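Local structure of CooJ (Rhodospirillum rubrum, 6HK5) at the interface of chains A and B. The protein acts as a dimeric nickel metallochaperone, an accessory protein of carbon monoxide dehydrogenase, whose N-terminal helical part carries a high-affinity nickel-binding site. Sequence-based numbering; all coordinates share one arbitrary frame. Chains: chain A/B, CooJ.

Contact 1: the interface of chains A and B. Residues chain A 26, 29-30, 33; chain B 12, 15-16, 19.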
# COMPACT_ATOMS: atom_id res chain seq x y z
N HIS A 26 -10.23 1.81 -8.08
CA HIS A 26 -10.59 0.40 -7.84
C HIS A 26 -12.09 0.23 -7.55
O HIS A 26 -12.69 -0.79 -7.92
CB HIS A 26 -9.80 -0.19 -6.67
CG HIS A 26 -8.32 -0.32 -6.91
ND1 HIS A 26 -7.79 -0.89 -8.04
CD2 HIS A 26 -7.26 -0.03 -6.10
CE1 HIS A 26 -6.47 -0.89 -7.95
NE2 HIS A 26 -6.13 -0.37 -6.78
N GLU A 29 -13.77 0.33 -10.92
CA GLU A 29 -13.45 -0.91 -11.63
C GLU A 29 -14.28 -2.06 -11.08
O GLU A 29 -14.91 -2.81 -11.84
CB GLU A 29 -11.97 -1.27 -11.46
CG GLU A 29 -10.96 -0.55 -12.32
CD GLU A 29 -9.53 -0.94 -11.94
OE1 GLU A 29 -9.20 -0.97 -10.72
OE2 GLU A 29 -8.73 -1.23 -12.86
N ILE A 30 -14.22 -2.25 -9.77
CA ILE A 30 -14.92 -3.38 -9.18
C ILE A 30 -16.42 -3.22 -9.35
O ILE A 30 -17.14 -4.20 -9.55
CB ILE A 30 -14.51 -3.55 -7.71
CG1 ILE A 30 -13.06 -4.05 -7.65
CG2 ILE A 30 -15.42 -4.53 -6.98
CD1 ILE A 30 -12.39 -3.84 -6.31
N GLN A 33 -17.20 -4.46 -12.99
CA GLN A 33 -17.14 -5.92 -13.01
C GLN A 33 -18.31 -6.53 -12.24
O GLN A 33 -18.89 -7.53 -12.67
CB GLN A 33 -15.81 -6.41 -12.45
CG GLN A 33 -14.61 -6.09 -13.33
CD GLN A 33 -13.32 -6.71 -12.79
OE1 GLN A 33 -13.32 -7.80 -12.24
NE2 GLN A 33 -12.21 -5.99 -12.92
N LEU B 12 -12.60 -10.95 -10.39
CA LEU B 12 -13.22 -10.14 -9.36
C LEU B 12 -12.56 -10.40 -8.00
O LEU B 12 -12.21 -9.46 -7.26
CB LEU B 12 -14.71 -10.47 -9.33
CG LEU B 12 -15.76 -9.49 -8.86
CD1 LEU B 12 -15.32 -8.04 -9.01
CD2 LEU B 12 -17.03 -9.76 -9.66
N TYR B 15 -9.20 -8.67 -7.67
CA TYR B 15 -9.37 -7.24 -7.44
C TYR B 15 -9.75 -6.96 -5.99
O TYR B 15 -9.18 -6.07 -5.35
CB TYR B 15 -10.42 -6.66 -8.39
CG TYR B 15 -9.84 -6.28 -9.72
CD1 TYR B 15 -9.69 -7.22 -10.73
CD2 TYR B 15 -9.41 -4.98 -9.97
CE1 TYR B 15 -9.16 -6.89 -11.97
CE2 TYR B 15 -8.87 -4.64 -11.20
CZ TYR B 15 -8.74 -5.60 -12.19
OH TYR B 15 -8.20 -5.27 -13.41
N LEU B 16 -10.68 -7.74 -5.45
CA LEU B 16 -11.10 -7.54 -4.08
C LEU B 16 -9.98 -7.89 -3.10
O LEU B 16 -9.73 -7.15 -2.14
CB LEU B 16 -12.36 -8.37 -3.82
CG LEU B 16 -13.51 -7.89 -4.72
CD1 LEU B 16 -14.52 -8.99 -4.96
CD2 LEU B 16 -14.19 -6.70 -4.09
N PHE B 19 -7.89 -4.97 -3.08
CA PHE B 19 -8.55 -3.89 -2.34
C PHE B 19 -8.46 -4.12 -0.84
O PHE B 19 -8.24 -3.18 -0.06
CB PHE B 19 -10.03 -3.79 -2.76
CG PHE B 19 -10.61 -2.40 -2.62
CD1 PHE B 19 -10.30 -1.59 -1.54
CD2 PHE B 19 -11.46 -1.89 -3.59
CE1 PHE B 19 -10.81 -0.31 -1.43
CE2 PHE B 19 -11.98 -0.62 -3.48
CZ PHE B 19 -11.65 0.16 -2.39
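The first helices of the two helical hairpins pack against each other here, helix 5-35 of chain A against helix 7-33 of chain B, in the part of CooJ that carries the nickel site. A:Ile30 packs on B:Phe19 and on the CB of B:Tyr15: its CD1 meets the phenylalanine ring at the edge and in plane, 3.5 Å from CD2, while CG1 lies 3.8 Å from B:Tyr15 CB as the two side chains slide past each other in opposite directions. The gamma-methyl CG2, anti to the backbone N, points instead to B:Leu16 CD2 at 3.8 Å and also faces B:Leu12 CD1, a methyl that A:Gln33 CB meets at 3.8 Å. Over one face of the B:Tyr15 ring stands A:Gln33 NE2, the amide nitrogen, 3.3 Å from CE1 near the rim, with amide and ring planes 88° apart. The carboxylate plane of A:Glu29 stands 89° to the same ring, its OE1 3.7 Å from B:Tyr15 CE2. That OE1 also accepts a 3.0 Å hydrogen bond from A:His26 ND1, which is likely to fix the imidazole's rotation. The patch joins the chains and probably steadies the nickel ligand A:His26, through A:Glu29 of its own chain and B:Phe19 of the partner, against which its CB rests.

Contact 2: the interface of chains A and B. Residues chain A 60-61, 63-64; chain B 43, 46-47, 49-50.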
# COMPACT_ATOMS: atom_id res chain seq x y z
N SER A 60 -15.15 9.66 5.64
CA SER A 60 -14.48 9.88 6.92
C SER A 60 -13.00 10.18 6.73
O SER A 60 -12.41 10.95 7.51
CB SER A 60 -14.67 8.68 7.84
OG SER A 60 -13.88 7.58 7.40
N LEU A 61 -12.36 9.56 5.73
CA LEU A 61 -10.95 9.88 5.47
C LEU A 61 -10.81 11.29 4.92
O LEU A 61 -9.84 12.00 5.24
CB LEU A 61 -10.35 8.88 4.50
CG LEU A 61 -9.63 7.68 5.11
CD1 LEU A 61 -9.10 6.80 3.98
CD2 LEU A 61 -8.51 8.14 6.05
N ALA A 63 -12.60 13.78 5.80
CA ALA A 63 -12.68 14.70 6.93
C ALA A 63 -11.34 14.79 7.66
O ALA A 63 -10.92 15.88 8.08
CB ALA A 63 -13.81 14.26 7.87
N VAL A 64 -10.64 13.66 7.81
CA VAL A 64 -9.27 13.68 8.31
C VAL A 64 -8.40 14.60 7.45
O VAL A 64 -7.79 15.55 7.95
CB VAL A 64 -8.69 12.25 8.35
CG1 VAL A 64 -7.20 12.32 8.61
CG2 VAL A 64 -9.39 11.40 9.40
N LEU B 43 -8.87 15.97 15.86
CA LEU B 43 -8.22 15.19 14.82
C LEU B 43 -8.18 13.72 15.20
O LEU B 43 -8.40 12.84 14.36
CB LEU B 43 -6.82 15.74 14.55
CG LEU B 43 -6.06 14.97 13.47
CD1 LEU B 43 -6.85 15.02 12.16
CD2 LEU B 43 -4.70 15.55 13.29
N LEU B 46 -11.47 12.10 14.54
CA LEU B 46 -11.66 11.87 13.11
C LEU B 46 -10.81 10.70 12.61
O LEU B 46 -11.28 9.87 11.81
CB LEU B 46 -11.32 13.14 12.33
CG LEU B 46 -12.27 14.32 12.55
CD1 LEU B 46 -11.72 15.56 11.86
CD2 LEU B 46 -13.67 14.01 12.04
N ILE B 47 -9.55 10.63 13.05
CA ILE B 47 -8.70 9.51 12.67
C ILE B 47 -9.31 8.21 13.17
O ILE B 47 -9.49 7.26 12.41
CB ILE B 47 -7.27 9.71 13.20
CG1 ILE B 47 -6.60 10.88 12.48
CG2 ILE B 47 -6.45 8.43 13.05
CD1 ILE B 47 -5.30 11.32 13.13
N ARG B 49 -12.37 7.68 13.78
CA ARG B 49 -13.59 7.41 13.02
C ARG B 49 -13.26 6.86 11.64
O ARG B 49 -13.90 5.90 11.19
CB ARG B 49 -14.45 8.67 12.87
CG ARG B 49 -15.73 8.40 12.07
CD ARG B 49 -16.67 7.44 12.84
NE ARG B 49 -16.60 6.06 12.36
CZ ARG B 49 -17.43 5.10 12.76
NH1 ARG B 49 -18.38 5.40 13.64
NH2 ARG B 49 -17.32 3.86 12.27
N ALA B 50 -12.31 7.48 10.94
CA ALA B 50 -11.85 6.94 9.67
C ALA B 50 -11.40 5.50 9.83
O ALA B 50 -11.72 4.65 8.99
CB ALA B 50 -10.72 7.78 9.09
O HOH W 1 -13.13 11.07 9.94
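Helix 42-67 of chain A meets helix 41-67 of chain B, the last turns of one facing the first turns of the other. A:Val64 carries much of the packing, burying 61 Å² against the partner. A chi1 of 169° turns CG1 away from the main-chain nitrogen and sends the other methyl, CG2, onto the backbone of the opposite helix, 3.4 Å from the carbonyl O of B:Leu46. The same methyl is 3.8 Å from B:Ile47 CA and 3.9 Å from B:Ala50 CB, evidence that it fits against the helix surface itself; the side chains of A:Val64 and B:Ile47 cross at about a right angle. One turn back along the chain A helix, A:Ser60 and A:Leu61 meet B:Ala50, whose small side chain probably allows the helices to come close. B:Ala50 CB touches A:Leu61 CD2 at 3.8 Å. A:Ser60 packs through its CB, 3.8 Å from B:Ala50 CA, with its hydroxyl at a chi1 of 73°, between backbone N and carbonyl carbon. On the flank of this apolar strip, water 1 lies 2.5 Å from A:Ser60 O and 2.9 Å from B:Leu46 O. Both carbonyls can only accept, so the water would donate to each and may link the helices without any side chain. Small residues at the crossing and a methyl seated on backbone are likely to hold the second helices of the dimer close together.

Contact 3: the interface of chains A and B. Residues chain A 30, 34, 37, 43, 47; chain B 12, 16, 64.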
# COMPACT_ATOMS: atom_id res chain seq x y z
N ILE A 30 -14.22 -2.25 -9.77
CA ILE A 30 -14.92 -3.38 -9.18
C ILE A 30 -16.42 -3.22 -9.35
O ILE A 30 -17.14 -4.20 -9.55
CB ILE A 30 -14.51 -3.55 -7.71
CG1 ILE A 30 -13.06 -4.05 -7.65
CG2 ILE A 30 -15.42 -4.53 -6.98
CD1 ILE A 30 -12.39 -3.84 -6.31
N ARG A 34 -18.68 -5.92 -11.11
CA ARG A 34 -19.78 -6.49 -10.33
C ARG A 34 -21.09 -6.42 -11.11
O ARG A 34 -21.97 -7.28 -10.92
CB ARG A 34 -19.88 -5.76 -8.99
CG ARG A 34 -21.13 -6.08 -8.18
CD ARG A 34 -22.29 -5.14 -8.48
NE ARG A 34 -23.43 -5.48 -7.64
CZ ARG A 34 -24.27 -6.47 -7.92
NH1 ARG A 34 -24.11 -7.20 -9.03
NH2 ARG A 34 -25.28 -6.72 -7.09
N LEU A 37 -22.16 -9.45 -13.13
CA LEU A 37 -22.57 -10.66 -12.43
C LEU A 37 -24.02 -10.98 -12.76
O LEU A 37 -24.79 -10.12 -13.20
CB LEU A 37 -22.37 -10.50 -10.93
CG LEU A 37 -20.90 -10.65 -10.54
CD1 LEU A 37 -20.61 -10.16 -9.12
CD2 LEU A 37 -20.50 -12.10 -10.71
N LEU A 43 -23.38 -13.00 -4.50
CA LEU A 43 -22.07 -12.37 -4.54
C LEU A 43 -22.19 -10.87 -4.79
O LEU A 43 -21.47 -10.07 -4.16
CB LEU A 43 -21.20 -13.02 -5.62
CG LEU A 43 -19.80 -12.42 -5.76
CD1 LEU A 43 -19.07 -12.47 -4.43
CD2 LEU A 43 -19.01 -13.14 -6.85
N ILE A 47 -20.79 -7.68 -2.50
CA ILE A 47 -19.88 -6.71 -3.10
C ILE A 47 -20.42 -5.29 -2.97
O ILE A 47 -19.67 -4.35 -2.66
CB ILE A 47 -19.57 -7.09 -4.56
CG1 ILE A 47 -18.67 -8.33 -4.62
CG2 ILE A 47 -18.87 -5.94 -5.29
CD1 ILE A 47 -18.42 -8.80 -6.05
N LEU B 12 -12.60 -10.95 -10.39
CA LEU B 12 -13.22 -10.14 -9.36
C LEU B 12 -12.56 -10.40 -8.00
O LEU B 12 -12.21 -9.46 -7.26
CB LEU B 12 -14.71 -10.47 -9.33
CG LEU B 12 -15.76 -9.49 -8.86
CD1 LEU B 12 -15.32 -8.04 -9.01
CD2 LEU B 12 -17.03 -9.76 -9.66
N LEU B 16 -10.68 -7.74 -5.45
CA LEU B 16 -11.10 -7.54 -4.08
C LEU B 16 -9.98 -7.89 -3.10
O LEU B 16 -9.73 -7.15 -2.14
CB LEU B 16 -12.36 -8.37 -3.82
CG LEU B 16 -13.51 -7.89 -4.72
CD1 LEU B 16 -14.52 -8.99 -4.96
CD2 LEU B 16 -14.19 -6.70 -4.09
N VAL B 64 -16.90 -11.16 1.52
CA VAL B 64 -16.86 -11.44 0.09
C VAL B 64 -15.76 -12.46 -0.23
O VAL B 64 -16.00 -13.48 -0.90
CB VAL B 64 -16.65 -10.14 -0.70
CG1 VAL B 64 -16.49 -10.46 -2.18
CG2 VAL B 64 -17.81 -9.20 -0.48
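From its CB, B:Leu12 runs into an apolar cluster of chain A, CG pointing roughly opposite the main-chain nitrogen though well off the ideal anti position (chi1 -153°). CG itself is met by the delta-methyl CD1 of A:Ile47 at 3.9 Å, the two side chains reaching toward each other tip to tip. Beyond the branch, CD1 faces A:Ile30 CG2 at 4.1 Å, whereas CD2 meets A:Leu37 CD1 at 3.6 Å, again tip to tip. The same CD2 lies 4.0 Å from A:Ile47 CD1, so one methyl touches both the interhelical loop and the second helix of the partner. An alanine here would remove the branch and both methyls, which would probably leave A:Leu37 CD1 without its mate and A:Ile47 CD1 with less packing, and open a gap between helix 7-33 of chain B and the loop and second helix of chain A. On the neighbouring side of A:Ile47, B:Leu16 CD1 approaches its CD1 at 4.1 Å, and B:Val64 CG1 meets its CG1 at 3.9 Å. B:Val64 crosses A:Ile47 and A:Leu43 at about a right angle, its CG1 being 4.0 Å from A:Leu43 CD1. The cluster sits at the turn end of the chain A hairpin, where helices 5-35 and 42-67 and their loop close over helices 7-33 and 41-67 of chain B.

Contact 1 and contact 3 adjoin, the centres of their C-alpha atoms about 7 Å apart, and share A:Ile30, B:Leu12 and B:Leu16; they are two sides of one packing region, contact 1 between first helices, contact 3 extending to the loop and second helix of chain A and to helix 41-67 of chain B. Contact 2 lies about 24 Å from contact 1 and 27 Å from contact 3, centre to centre, and joins the second helices. Through the two-fold, A:Val64 packs on B:Ile47 in contact 2 as B:Val64 packs on A:Ile47 in contact 3. The contacts are consistent with CooJ being a dimer, held along the bundle's length.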